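Local atomic coordinates of 2-dehydropantoate 2-reductase (Enterococcus faecium, PDB entry 3WFI), a protein that acts as an NADH-dependent D-mandelate dehydrogenase of the ketopantoate reductase family, interconverting D-2-hydroxy acids and 2-keto acids. Residues G12-L17 and A46-K51; W129-E134 and V139-S144. All coordinates share one frame; numbering follows the deposited sequence.

Overall arrangement
From the N terminus, strand 2-6 leads into helix 10-21, which carries segment 12-17. The chain then runs through strand 25-30 and helix 33-42 before strand 44-47 comes back to helix 10-21. Contact 1 closes this loop. Contact 2 opens and closes much later, across the short hairpin of strands 132-135 and 138-140. The two loops lie in series; they neither nest nor cross. The centres of contacts 1 and 2 lie about 7 Å apart. Strands 44-47 and 138-140 are neighbours in one small mixed sheet, joined by backbone bonds of V139 with Q45 and N47. R14 NE of contact 1 donates to T130 O of contact 2, tying helix 10-21 to the segment leading into the hairpin.

Contact 1: G12-L17 and A46-K51; sequences GSRFGL and ANFNGK
L17 and F48 form the tight part of this contact. Methyl CD2 of L17 lies 3.5 Å from F48 CD1 and 3.7 Å from F48 CE1, and approaches the ring obliquely. The leucine and the phenylalanine run antiparallel alongside each other. The same methyl also meets A46, with L17 CD2 3.8 Å from A46 CB. One leucine branch therefore packs against A46, near the end of strand 44-47, and F48, just after it. L17 has CG anti to its backbone nitrogen (chi1 -174°), which carries the branch out from the helix to the strand. The helix is 10-21, which follows the first strand of the Rossmann fold. It starts at the NAD-binding residues A10 and M11, and G12 fits the glycine-rich GxGxxG pattern. The strand belongs to a separate small sheet, and V53 of its neighbour also touches F48. Packing is looser at R14. Its NH1 comes no closer than 4.1 Å to F48 CE2, and the guanidinium plane stands 87° from the ring plane. The chain of R14 bends at chi3, and its NE is hydrogen-bonded to T130 O. Beyond F48 the loop turns outward to solvent. The cis peptide between N49 and G50 lies there, and F48 N donates to K51 O across the turn at 2.9 Å.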
loop_
_atom_site.group_PDB
_atom_site.type_symbol
_atom_site.label_atom_id
_atom_site.label_comp_id
_atom_site.label_asym_id
_atom_site.label_seq_id
_atom_site.Cartn_x
_atom_site.Cartn_y
_atom_site.Cartn_z
ATOM N N GLY B 12 -6.256 -1.279 -36.321
ATOM C CA GLY B 12 -5.456 -2.200 -37.130
ATOM C C GLY B 12 -6.023 -2.351 -38.536
ATOM O O GLY B 12 -5.282 -2.394 -39.524
ATOM N N SER B 13 -7.342 -2.437 -38.626
ATOM C CA SER B 13 -8.013 -2.527 -39.919
ATOM C C SER B 13 -7.819 -1.252 -40.742
ATOM O O SER B 13 -7.647 -1.328 -41.949
ATOM C CB SER B 13 -9.499 -2.836 -39.740
ATOM O OG SER B 13 -9.692 -4.157 -39.245
ATOM N N ARG B 14 -7.845 -0.088 -40.104
ATOM C CA ARG B 14 -7.568 1.156 -40.819
ATOM C C ARG B 14 -6.163 1.098 -41.408
ATOM O O ARG B 14 -5.980 1.304 -42.610
ATOM C CB ARG B 14 -7.658 2.382 -39.907
ATOM C CG ARG B 14 -7.192 3.653 -40.613
ATOM C CD ARG B 14 -7.193 4.885 -39.726
ATOM N NE ARG B 14 -8.504 5.531 -39.582
ATOM C CZ ARG B 14 -9.120 6.285 -40.503
ATOM N NH1 ARG B 14 -8.597 6.480 -41.705
ATOM N NH2 ARG B 14 -10.305 6.832 -40.221
ATOM N N PHE B 15 -5.181 0.818 -40.548
ATOM C CA PHE B 15 -3.776 0.773 -40.964
ATOM C C PHE B 15 -3.568 -0.266 -42.065
ATOM O O PHE B 15 -2.951 0.027 -43.083
ATOM C CB PHE B 15 -2.850 0.485 -39.777
ATOM C CG PHE B 15 -2.443 1.711 -39.001
ATOM C CD1 PHE B 15 -3.398 2.490 -38.357
ATOM C CD2 PHE B 15 -1.105 2.068 -38.878
ATOM C CE1 PHE B 15 -3.042 3.609 -37.643
ATOM C CE2 PHE B 15 -0.735 3.194 -38.158
ATOM C CZ PHE B 15 -1.712 3.963 -37.536
ATOM N N GLY B 16 -4.120 -1.457 -41.873
ATOM C CA GLY B 16 -4.037 -2.528 -42.857
ATOM C C GLY B 16 -4.609 -2.140 -44.209
ATOM O O GLY B 16 -3.983 -2.366 -45.254
ATOM N N LEU B 17 -5.800 -1.551 -44.190
ATOM C CA LEU B 17 -6.437 -1.097 -45.418
ATOM C C LEU B 17 -5.628 -0.014 -46.129
ATOM O O LEU B 17 -5.368 -0.106 -47.342
ATOM C CB LEU B 17 -7.830 -0.565 -45.119
ATOM C CG LEU B 17 -8.622 -0.196 -46.370
ATOM C CD1 LEU B 17 -8.863 -1.422 -47.243
ATOM C CD2 LEU B 17 -9.939 0.454 -45.966
ATOM N N ALA B 46 -15.232 -1.757 -45.638
ATOM C CA ALA B 46 -15.058 -0.478 -44.971
ATOM C C ALA B 46 -15.932 0.600 -45.583
ATOM O O ALA B 46 -16.130 0.645 -46.795
ATOM C CB ALA B 46 -13.600 -0.055 -45.012
ATOM N N ASN B 47 -16.469 1.454 -44.721
ATOM C CA ASN B 47 -16.971 2.743 -45.134
ATOM C C ASN B 47 -15.853 3.745 -44.920
ATOM O O ASN B 47 -15.572 4.148 -43.785
ATOM C CB ASN B 47 -18.179 3.177 -44.319
ATOM C CG ASN B 47 -18.513 4.637 -44.569
ATOM O OD1 ASN B 47 -18.709 5.038 -45.710
ATOM N ND2 ASN B 47 -18.496 5.451 -43.522
ATOM N N PHE B 48 -15.221 4.163 -46.008
ATOM C CA PHE B 48 -14.005 4.945 -45.870
ATOM C C PHE B 48 -14.313 6.444 -45.702
ATOM O O PHE B 48 -14.376 6.909 -44.580
ATOM C CB PHE B 48 -12.993 4.599 -46.968
ATOM C CG PHE B 48 -11.564 4.828 -46.553
ATOM C CD1 PHE B 48 -10.604 3.829 -46.668
ATOM C CD2 PHE B 48 -11.186 6.048 -46.014
ATOM C CE1 PHE B 48 -9.292 4.070 -46.284
ATOM C CE2 PHE B 48 -9.882 6.286 -45.622
ATOM C CZ PHE B 48 -8.934 5.300 -45.756
ATOM N N ASN B 49 -14.529 7.208 -46.764
ATOM C CA ASN B 49 -14.766 8.658 -46.603
ATOM C C ASN B 49 -15.814 9.225 -47.570
ATOM O O ASN B 49 -15.524 10.203 -48.248
ATOM C CB ASN B 49 -13.455 9.450 -46.779
ATOM C CG ASN B 49 -12.448 9.208 -45.665
ATOM O OD1 ASN B 49 -12.814 8.973 -44.519
ATOM N ND2 ASN B 49 -11.166 9.298 -46.002
ATOM N N GLY B 50 -17.024 8.671 -47.665
ATOM C CA GLY B 50 -17.488 7.464 -46.994
ATOM C C GLY B 50 -17.953 6.543 -48.106
ATOM O O GLY B 50 -19.153 6.440 -48.381
ATOM N N LYS B 51 -16.990 5.908 -48.772
ATOM C CA LYS B 51 -17.258 5.015 -49.896
ATOM C C LYS B 51 -17.206 3.595 -49.363
ATOM O O LYS B 51 -16.325 3.269 -48.562
ATOM C CB LYS B 51 -16.217 5.162 -51.023
ATOM C CG LYS B 51 -15.421 6.461 -51.074
ATOM C CD LYS B 51 -16.287 7.707 -51.201
ATOM C CE LYS B 51 -15.443 8.970 -51.098
ATOM N NZ LYS B 51 -14.800 9.327 -52.394
#

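Contact 2: W129-E134 and V139-S144; sequences WTAGLE and VKLFGS
G132 and K140 pair in an antiparallel beta hairpin at the protein surface. Within this chain, strand 132-135 is an outermost strand of the small mixed sheet, and strand 138-140 lies between it and strand 44-47. G132 and K140 are a hydrogen-bonded pair. G132 N donates to K140 O at 2.9 Å, almost in line with the carbonyl (163° at the oxygen), and K140 N returns a bond to G132 O at 2.8 Å. L133 and V139 form the next, non-hydrogen-bonded pair. Their side chains meet obliquely, with L133 CD1 3.7 Å from V139 CG2. V139 also touches S13 of helix 10-21. K140 leaves from the other face. A chi1 of 87° tucks its CG in over the backbone, flanked by N and C, and its aliphatic chain passes the carboxylate of E134. E134 OE2 is 3.3 Å from K140 CE, but the last bend of the lysine leaves NZ 4.5 Å from OE2, too far for a salt bridge. A131 CB packs on L141 CD2 at 3.7 Å. Beyond A131 and L141, toward W129, direct backbone pairing gives way to water. One water bridges the backbones, accepting from T130 N and donating to F142 O and S144 O. The other links F142 N to the hydroxyl of T130. At the far end the W129 ring presents its edge to the backbone of the loop, with CZ3 3.5 Å from G143 O, while its NE1 is bonded to L172 O. A131 is an NAD(+)-binding residue of this enzyme, although this chain holds no coenzyme, and it touches A10, another such residue. The hairpin thus opens into a water-bridged loop that borders the dinucleotide site of a Rossmann-fold dehydrogenase.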
loop_
_atom_site.group_PDB
_atom_site.type_symbol
_atom_site.label_atom_id
_atom_site.label_comp_id
_atom_site.label_asym_id
_atom_site.label_seq_id
_atom_site.Cartn_x
_atom_site.Cartn_y
_atom_site.Cartn_z
ATOM N N TRP B 129 -5.477 8.865 -35.308
ATOM C CA TRP B 129 -6.574 8.452 -36.182
ATOM C C TRP B 129 -7.733 7.911 -35.362
ATOM O O TRP B 129 -7.535 7.491 -34.232
ATOM C CB TRP B 129 -6.087 7.364 -37.155
ATOM C CG TRP B 129 -5.157 7.892 -38.179
ATOM C CD1 TRP B 129 -3.786 7.875 -38.140
ATOM C CD2 TRP B 129 -5.519 8.542 -39.397
ATOM N NE1 TRP B 129 -3.281 8.474 -39.268
ATOM C CE2 TRP B 129 -4.324 8.892 -40.056
ATOM C CE3 TRP B 129 -6.744 8.876 -39.993
ATOM C CZ2 TRP B 129 -4.315 9.548 -41.292
ATOM C CZ3 TRP B 129 -6.734 9.519 -41.222
ATOM C CH2 TRP B 129 -5.526 9.850 -41.857
ATOM N N THR B 130 -8.935 7.916 -35.939
ATOM C CA THR B 130 -10.063 7.212 -35.345
ATOM C C THR B 130 -10.530 6.091 -36.274
ATOM O O THR B 130 -10.210 6.067 -37.461
ATOM C CB THR B 130 -11.237 8.170 -35.012
ATOM O OG1 THR B 130 -11.714 8.782 -36.209
ATOM C CG2 THR B 130 -10.787 9.252 -34.049
ATOM N N ALA B 131 -11.273 5.144 -35.716
ATOM C CA ALA B 131 -11.782 4.005 -36.480
ATOM C C ALA B 131 -12.845 3.287 -35.668
ATOM O O ALA B 131 -12.719 3.174 -34.457
ATOM C CB ALA B 131 -10.649 3.035 -36.817
ATOM N N GLY B 132 -13.875 2.780 -36.340
ATOM C CA GLY B 132 -14.950 2.062 -35.660
ATOM C C GLY B 132 -15.159 0.674 -36.211
ATOM O O GLY B 132 -15.191 0.496 -37.427
ATOM N N LEU B 133 -15.314 -0.305 -35.315
ATOM C CA LEU B 133 -15.627 -1.680 -35.697
ATOM C C LEU B 133 -17.140 -1.925 -35.589
ATOM O O LEU B 133 -17.673 -2.085 -34.496
ATOM C CB LEU B 133 -14.846 -2.654 -34.812
ATOM C CG LEU B 133 -14.749 -4.127 -35.223
ATOM C CD1 LEU B 133 -14.302 -4.283 -36.666
ATOM C CD2 LEU B 133 -13.792 -4.863 -34.295
ATOM N N GLU B 134 -17.821 -1.951 -36.734
ATOM C CA GLU B 134 -19.282 -2.096 -36.784
ATOM C C GLU B 134 -19.707 -3.531 -36.512
ATOM O O GLU B 134 -20.691 -3.778 -35.808
ATOM C CB GLU B 134 -19.818 -1.660 -38.153
ATOM C CG GLU B 134 -19.526 -0.207 -38.510
ATOM C CD GLU B 134 -20.497 0.765 -37.861
ATOM O OE1 GLU B 134 -21.681 0.764 -38.262
ATOM O OE2 GLU B 134 -20.085 1.531 -36.962
ATOM N N VAL B 139 -15.793 -2.240 -40.903
ATOM C CA VAL B 139 -15.246 -1.067 -40.242
ATOM C C VAL B 139 -15.815 0.206 -40.863
ATOM O O VAL B 139 -16.188 0.227 -42.034
ATOM C CB VAL B 139 -13.698 -1.080 -40.315
ATOM C CG1 VAL B 139 -13.108 0.238 -39.848
ATOM C CG2 VAL B 139 -13.128 -2.218 -39.479
ATOM N N LYS B 140 -15.908 1.260 -40.062
ATOM C CA LYS B 140 -16.193 2.593 -40.587
ATOM C C LYS B 140 -15.011 3.482 -40.227
ATOM O O LYS B 140 -14.532 3.491 -39.091
ATOM C CB LYS B 140 -17.536 3.138 -40.094
ATOM C CG LYS B 140 -17.511 3.872 -38.768
ATOM C CD LYS B 140 -18.912 4.313 -38.366
ATOM C CE LYS B 140 -19.012 4.632 -36.893
ATOM N NZ LYS B 140 -17.831 5.377 -36.385
ATOM N N LEU B 141 -14.521 4.202 -41.224
ATOM C CA LEU B 141 -13.307 4.972 -41.100
ATOM C C LEU B 141 -13.643 6.381 -41.504
ATOM O O LEU B 141 -13.974 6.597 -42.646
ATOM C CB LEU B 141 -12.248 4.427 -42.058
ATOM C CG LEU B 141 -11.736 2.977 -41.869
ATOM C CD1 LEU B 141 -10.713 2.627 -42.944
ATOM C CD2 LEU B 141 -11.176 2.741 -40.484
ATOM N N PHE B 142 -13.574 7.339 -40.592
ATOM C CA PHE B 142 -13.904 8.702 -40.953
ATOM C C PHE B 142 -12.841 9.683 -40.486
ATOM O O PHE B 142 -12.175 9.459 -39.480
ATOM C CB PHE B 142 -15.279 9.081 -40.398
ATOM C CG PHE B 142 -15.610 10.535 -40.561
ATOM C CD1 PHE B 142 -15.891 11.052 -41.823
ATOM C CD2 PHE B 142 -15.617 11.397 -39.463
ATOM C CE1 PHE B 142 -16.190 12.396 -41.991
ATOM C CE2 PHE B 142 -15.917 12.744 -39.624
ATOM C CZ PHE B 142 -16.202 13.241 -40.889
ATOM N N GLY B 143 -12.680 10.748 -41.270
ATOM C CA GLY B 143 -11.922 11.919 -40.883
ATOM C C GLY B 143 -10.430 11.759 -41.021
ATOM O O GLY B 143 -9.931 10.855 -41.701
ATOM N N SER B 144 -9.721 12.664 -40.364
ATOM C CA SER B 144 -8.284 12.760 -40.492
ATOM C C SER B 144 -7.604 12.202 -39.233
ATOM O O SER B 144 -8.234 11.627 -38.324
ATOM C CB SER B 144 -7.885 14.226 -40.812
ATOM O OG SER B 144 -8.070 15.094 -39.706
HETATM O O HOH W 1 -9.755 9.549 -38.230
HETATM O O HOH W 2 -13.313 6.872 -38.172
#